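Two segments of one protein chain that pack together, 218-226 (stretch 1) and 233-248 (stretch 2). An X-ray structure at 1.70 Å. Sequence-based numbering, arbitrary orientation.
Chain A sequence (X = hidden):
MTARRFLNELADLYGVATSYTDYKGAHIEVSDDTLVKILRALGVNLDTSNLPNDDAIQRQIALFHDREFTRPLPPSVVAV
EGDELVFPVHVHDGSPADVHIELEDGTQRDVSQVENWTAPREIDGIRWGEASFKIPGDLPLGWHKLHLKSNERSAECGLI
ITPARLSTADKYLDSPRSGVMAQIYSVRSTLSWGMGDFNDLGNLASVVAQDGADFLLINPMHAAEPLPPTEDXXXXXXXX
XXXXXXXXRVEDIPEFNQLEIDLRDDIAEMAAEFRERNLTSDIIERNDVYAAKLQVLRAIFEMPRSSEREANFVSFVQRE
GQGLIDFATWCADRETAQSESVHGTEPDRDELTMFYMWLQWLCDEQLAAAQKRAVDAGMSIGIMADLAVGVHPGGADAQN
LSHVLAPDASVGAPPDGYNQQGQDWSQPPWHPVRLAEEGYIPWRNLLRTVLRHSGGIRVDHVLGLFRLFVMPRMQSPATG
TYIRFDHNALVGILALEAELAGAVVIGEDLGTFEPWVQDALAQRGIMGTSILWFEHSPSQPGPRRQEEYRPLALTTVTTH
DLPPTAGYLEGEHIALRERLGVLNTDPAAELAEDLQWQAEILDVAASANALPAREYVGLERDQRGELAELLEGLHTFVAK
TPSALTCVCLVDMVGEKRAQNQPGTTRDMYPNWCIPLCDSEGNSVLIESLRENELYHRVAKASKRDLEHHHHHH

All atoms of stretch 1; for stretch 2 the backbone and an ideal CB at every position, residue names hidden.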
# COMPACT_ATOMS: atom_id res chain seq x y z
N ILE A 218 0.75 3.94 -10.35
CA ILE A 218 -0.49 4.57 -10.04
C ILE A 218 -0.81 4.63 -8.54
O ILE A 218 -0.11 4.09 -7.68
CB ILE A 218 -1.66 3.98 -10.85
CG1 ILE A 218 -1.86 2.49 -10.48
CG2 ILE A 218 -1.40 4.15 -12.35
CD1 ILE A 218 -3.10 1.87 -11.04
N ASN A 219 -1.84 5.39 -8.23
CA ASN A 219 -2.40 5.40 -6.88
C ASN A 219 -3.00 4.06 -6.52
O ASN A 219 -3.33 3.29 -7.40
CB ASN A 219 -3.51 6.46 -6.77
CG ASN A 219 -4.58 6.29 -7.83
OD1 ASN A 219 -5.70 5.71 -7.60
ND2 ASN A 219 -4.29 6.71 -9.00
N PRO A 220 -3.20 3.84 -5.19
CA PRO A 220 -3.92 2.65 -4.77
C PRO A 220 -5.29 2.64 -5.42
O PRO A 220 -5.94 3.70 -5.61
CB PRO A 220 -4.05 2.85 -3.22
CG PRO A 220 -2.93 3.79 -2.83
CD PRO A 220 -2.77 4.66 -4.04
N MET A 221 -5.74 1.44 -5.73
CA MET A 221 -7.04 1.23 -6.39
C MET A 221 -8.03 0.36 -5.58
O MET A 221 -8.97 -0.26 -6.11
CB MET A 221 -6.76 0.54 -7.71
CG MET A 221 -5.74 1.26 -8.61
SD MET A 221 -6.51 2.72 -9.33
CE MET A 221 -7.40 1.91 -10.65
N HIS A 222 -7.76 0.31 -4.29
CA HIS A 222 -8.53 -0.50 -3.36
C HIS A 222 -9.98 0.01 -3.25
O HIS A 222 -10.26 1.21 -3.30
CB HIS A 222 -7.95 -0.46 -1.96
CG HIS A 222 -6.48 -0.63 -1.83
ND1 HIS A 222 -5.84 -1.77 -2.22
CD2 HIS A 222 -5.53 0.17 -1.27
CE1 HIS A 222 -4.55 -1.67 -1.93
NE2 HIS A 222 -4.34 -0.48 -1.41
N ALA A 223 -10.89 -0.92 -3.04
CA ALA A 223 -12.29 -0.56 -2.94
C ALA A 223 -12.57 0.32 -1.73
O ALA A 223 -11.98 0.15 -0.69
CB ALA A 223 -13.15 -1.81 -2.88
N ALA A 224 -13.50 1.24 -1.90
CA ALA A 224 -13.97 2.05 -0.82
C ALA A 224 -15.43 1.68 -0.58
O ALA A 224 -15.81 0.57 -0.81
CB ALA A 224 -13.81 3.53 -1.13
N GLU A 225 -16.22 2.60 -0.08
CA GLU A 225 -17.64 2.37 0.08
C GLU A 225 -18.30 1.86 -1.21
O GLU A 225 -17.95 2.31 -2.27
CB GLU A 225 -18.31 3.66 0.55
CG GLU A 225 -17.85 4.10 1.93
CD GLU A 225 -16.64 5.01 1.92
OE1 GLU A 225 -16.07 5.24 0.85
OE2 GLU A 225 -16.24 5.48 2.99
N PRO A 226 -19.22 0.90 -1.09
CA PRO A 226 -19.83 0.29 -2.23
C PRO A 226 -20.89 1.13 -2.92
O PRO A 226 -21.35 0.73 -4.00
CB PRO A 226 -20.49 -0.98 -1.65
CG PRO A 226 -20.79 -0.62 -0.24
CD PRO A 226 -19.79 0.43 0.19
N UNK A 233 -9.83 9.90 -0.70
CA UNK A 233 -8.46 9.37 -0.52
C UNK A 233 -8.26 7.92 -0.93
O UNK A 233 -8.84 7.01 -0.36
CB UNK A 233 -8.06 9.51 0.95
N UNK A 234 -7.34 7.68 -1.85
CA UNK A 234 -7.02 6.29 -2.10
C UNK A 234 -6.36 5.59 -0.90
O UNK A 234 -6.22 4.36 -0.94
CB UNK A 234 -6.10 6.20 -3.32
N UNK A 235 -5.96 6.35 0.12
CA UNK A 235 -5.18 5.84 1.21
C UNK A 235 -6.09 5.56 2.43
O UNK A 235 -5.60 5.16 3.47
CB UNK A 235 -4.07 6.83 1.57
N UNK A 236 -7.39 5.68 2.29
CA UNK A 236 -8.28 5.17 3.38
C UNK A 236 -9.40 4.34 2.78
O UNK A 236 -10.57 4.72 2.86
CB UNK A 236 -8.87 6.32 4.20
N UNK A 237 -9.03 3.20 2.21
CA UNK A 237 -10.02 2.34 1.54
C UNK A 237 -10.72 1.47 2.57
O UNK A 237 -10.36 1.50 3.75
CB UNK A 237 -9.36 1.47 0.47
N UNK A 238 -11.70 0.73 2.11
CA UNK A 238 -12.51 -0.17 3.00
C UNK A 238 -11.87 -1.55 3.10
O UNK A 238 -12.11 -2.30 4.06
CB UNK A 238 -13.94 -0.31 2.48
N UNK A 239 -10.97 -1.86 2.18
CA UNK A 239 -10.29 -3.16 2.14
C UNK A 239 -8.97 -2.82 1.44
O UNK A 239 -8.90 -1.81 0.71
CB UNK A 239 -11.09 -4.24 1.42
N UNK A 240 -7.95 -3.64 1.62
CA UNK A 240 -6.77 -3.57 0.79
C UNK A 240 -6.70 -4.72 -0.23
O UNK A 240 -5.71 -4.89 -0.98
CB UNK A 240 -5.52 -3.58 1.68
N UNK A 241 -7.72 -5.54 -0.28
CA UNK A 241 -7.70 -6.66 -1.19
C UNK A 241 -8.50 -6.37 -2.46
O UNK A 241 -8.00 -6.49 -3.53
CB UNK A 241 -8.25 -7.91 -0.49
N UNK A 242 -9.76 -6.03 -2.28
CA UNK A 242 -10.65 -5.83 -3.40
C UNK A 242 -10.55 -4.45 -4.02
O UNK A 242 -9.96 -3.57 -3.46
CB UNK A 242 -12.09 -6.09 -2.96
N UNK A 243 -11.11 -4.31 -5.21
CA UNK A 243 -10.84 -3.18 -6.10
C UNK A 243 -12.04 -2.25 -6.21
O UNK A 243 -13.19 -2.72 -6.20
CB UNK A 243 -10.45 -3.68 -7.49
N UNK A 244 -11.78 -0.94 -6.35
CA UNK A 244 -12.86 0.07 -6.37
C UNK A 244 -13.59 -0.03 -7.73
O UNK A 244 -13.03 0.25 -8.76
CB UNK A 244 -12.30 1.48 -6.15
N UNK A 245 -14.86 -0.48 -7.75
CA UNK A 245 -15.62 -0.49 -8.98
C UNK A 245 -15.91 0.86 -9.64
O UNK A 245 -16.32 0.83 -10.77
CB UNK A 245 -16.95 -1.19 -8.70
N UNK A 246 -15.59 1.98 -9.00
CA UNK A 246 -15.71 3.29 -9.63
C UNK A 246 -14.92 3.44 -10.91
O UNK A 246 -15.26 4.30 -11.76
CB UNK A 246 -15.27 4.37 -8.65
N UNK A 247 -13.91 2.60 -11.04
CA UNK A 247 -13.01 2.61 -12.18
C UNK A 247 -13.46 1.78 -13.39
O UNK A 247 -12.85 1.84 -14.42
CB UNK A 247 -11.64 2.11 -11.72
N UNK A 248 -14.54 1.01 -13.26
CA UNK A 248 -15.04 0.27 -14.34
C UNK A 248 -15.50 1.22 -15.47
O UNK A 248 -16.21 2.22 -15.19
CB UNK A 248 -16.18 -0.64 -13.86

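Position 233 has nothing of stretch 1 within 5.5 Å of its ideal CB. It opens a type I turn that ends at 236; a small polar residue suits this first position, and S233 accepts at OG from the backbone N of 235 (3.0 Å).

At 234 the CB points toward stretch 1, 3.4 Å from P220 O and 4.3 Å from N219 CB, and phi is -66°. A compact apolar residue fits, proline among them. P234 lays its ring against that of P220 (CB to P220 CD, 3.8 Å).

The CB of 235 points away, yet lies 5.5 Å from P220 CG, so a long or aromatic side chain could turn back. Y235 does: P220 CG sits over its ring face, 3.9 Å from the centroid. Position 236 also points away and is little constrained; it is L236.

Position 237 is tight, its CB 3.2 Å from A223 O and 3.4 Å from H222 CB. Phi of -82° admits proline, alongside other small residues. P237 packs its CB against H222 CB at 3.5 Å.

The backbone N of 238 donates to A223 O (2.9 Å), which excludes proline. With CB 3.9 Å from A224 O, a small or beta-branched residue suits; T238 brings CG2 to 3.3 Å from A224 O. At 239 the CB points sideways, 5.0 Å from A223 O, and the extended backbone favours beta-branched residues; T239 reaches A223 CB with CG2 (3.7 Å).

The CA of 240 covers a face of the H222 ring, 4.0 Å from its centroid, and a range of side chains could lead outward; R240 is hydrogen-bonded elsewhere in the structure. Position 241 points away and is free; it is R241.

The O of 242 accepts from A223 N (2.8 Å), and the N of 244 donates to M221 O (2.9 Å), flanking a single bridge between H222 and 243. The CB of 242, 4.4 Å from A223 CB, suits apolar residues; F242 leads its ring away. Extended 243 points away overall and suits beta-branched residues; it is I243. At 244 the CB lies 3.5 Å from H222 O, favouring a modest, perhaps polar residue. N244 is linked to H222 O by a water that accepts from its ND2, and its OD1 accepts from the N of 246 (3.0 Å) and weakly from a water that also binds A224 N and E225 O.

Position 245, phi -64°, starts a 3-10 segment and allows proline; it is P245. Positions 246 and 248 are out of reach, hence unconstrained by stretch 1: I246 and I248.

Position 247 points toward stretch 1, 4.4 Å from M221 CE, inviting a large apolar or aromatic side chain. Y247 offers its ring face to M221, with CE 3.5 Å and SD 3.9 Å from the centroid, while OH shares a water with P220 O.

Stretch 2 233-248: SPYLPTTRRFINPIYI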
# COMPACT_ATOMS: atom_id res chain seq x y z
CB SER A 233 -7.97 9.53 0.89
OG SER A 233 -6.62 9.15 1.00
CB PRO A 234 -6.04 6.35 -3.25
CG PRO A 234 -6.21 7.67 -3.86
CD PRO A 234 -6.62 8.59 -2.77
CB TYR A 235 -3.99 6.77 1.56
CG TYR A 235 -2.90 6.77 0.47
CD1 TYR A 235 -1.92 5.79 0.45
CD2 TYR A 235 -2.88 7.75 -0.58
CE1 TYR A 235 -0.95 5.73 -0.57
CE2 TYR A 235 -1.93 7.71 -1.58
CZ TYR A 235 -0.97 6.72 -1.58
OH TYR A 235 0.01 6.71 -2.56
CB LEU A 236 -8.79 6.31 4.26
CG LEU A 236 -9.24 5.87 5.67
CD1 LEU A 236 -8.10 5.26 6.47
CD2 LEU A 236 -9.76 7.09 6.39
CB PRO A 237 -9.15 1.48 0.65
CG PRO A 237 -7.90 1.29 1.50
CD PRO A 237 -7.65 2.66 2.05
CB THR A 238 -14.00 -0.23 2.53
OG1 THR A 238 -14.87 -0.47 3.66
CG2 THR A 238 -14.21 -1.25 1.50
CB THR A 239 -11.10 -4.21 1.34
OG1 THR A 239 -10.40 -5.46 1.21
CG2 THR A 239 -11.54 -3.73 -0.11
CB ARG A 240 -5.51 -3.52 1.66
CG ARG A 240 -5.47 -2.23 2.43
CD ARG A 240 -4.16 -2.02 3.08
NE ARG A 240 -3.80 -3.06 4.05
CZ ARG A 240 -2.54 -3.35 4.37
NH1 ARG A 240 -2.31 -4.29 5.32
NH2 ARG A 240 -1.51 -2.71 3.77
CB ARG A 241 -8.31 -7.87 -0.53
CG ARG A 241 -8.31 -9.11 -1.38
CD ARG A 241 -8.68 -10.40 -0.70
NE ARG A 241 -8.93 -11.42 -1.67
CZ ARG A 241 -9.40 -12.64 -1.39
NH1 ARG A 241 -9.71 -13.43 -2.40
NH2 ARG A 241 -9.59 -13.05 -0.11
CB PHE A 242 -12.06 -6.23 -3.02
CG PHE A 242 -12.12 -7.64 -2.56
CD1 PHE A 242 -12.10 -8.65 -3.47
CD2 PHE A 242 -12.11 -7.94 -1.23
CE1 PHE A 242 -12.12 -9.95 -3.06
CE2 PHE A 242 -12.13 -9.23 -0.81
CZ PHE A 242 -12.14 -10.24 -1.73
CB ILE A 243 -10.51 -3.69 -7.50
CG1 ILE A 243 -9.38 -4.74 -7.49
CG2 ILE A 243 -10.22 -2.57 -8.49
CD1 ILE A 243 -8.07 -4.25 -6.96
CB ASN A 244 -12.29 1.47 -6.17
CG ASN A 244 -13.33 2.48 -5.84
OD1 ASN A 244 -14.48 2.29 -6.21
ND2 ASN A 244 -12.96 3.54 -5.14
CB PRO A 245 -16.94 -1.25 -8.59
CG PRO A 245 -16.65 -1.84 -7.24
CD PRO A 245 -15.71 -0.85 -6.59
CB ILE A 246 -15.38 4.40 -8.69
CG1 ILE A 246 -16.15 5.69 -9.10
CG2 ILE A 246 -13.88 4.64 -8.49
CD1 ILE A 246 -15.88 6.79 -8.12
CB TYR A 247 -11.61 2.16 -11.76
CG TYR A 247 -10.89 3.08 -10.79
CD1 TYR A 247 -10.47 4.33 -11.18
CD2 TYR A 247 -10.61 2.67 -9.51
CE1 TYR A 247 -9.81 5.16 -10.31
CE2 TYR A 247 -9.95 3.49 -8.64
CZ TYR A 247 -9.55 4.74 -9.05
OH TYR A 247 -8.89 5.53 -8.17
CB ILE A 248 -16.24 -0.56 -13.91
CG1 ILE A 248 -15.81 -1.68 -12.93
CG2 ILE A 248 -16.90 -1.18 -15.12
CD1 ILE A 248 -17.01 -2.39 -12.29
O HOH W 1 -8.58 4.47 -5.64
O HOH W 2 -10.23 3.90 -3.79
O HOH W 3 -7.47 2.84 -2.77
O HOH W 4 -6.56 -4.12 -3.69
O HOH W 5 -15.69 1.56 -3.75
O HOH W 6 -13.40 3.80 2.76
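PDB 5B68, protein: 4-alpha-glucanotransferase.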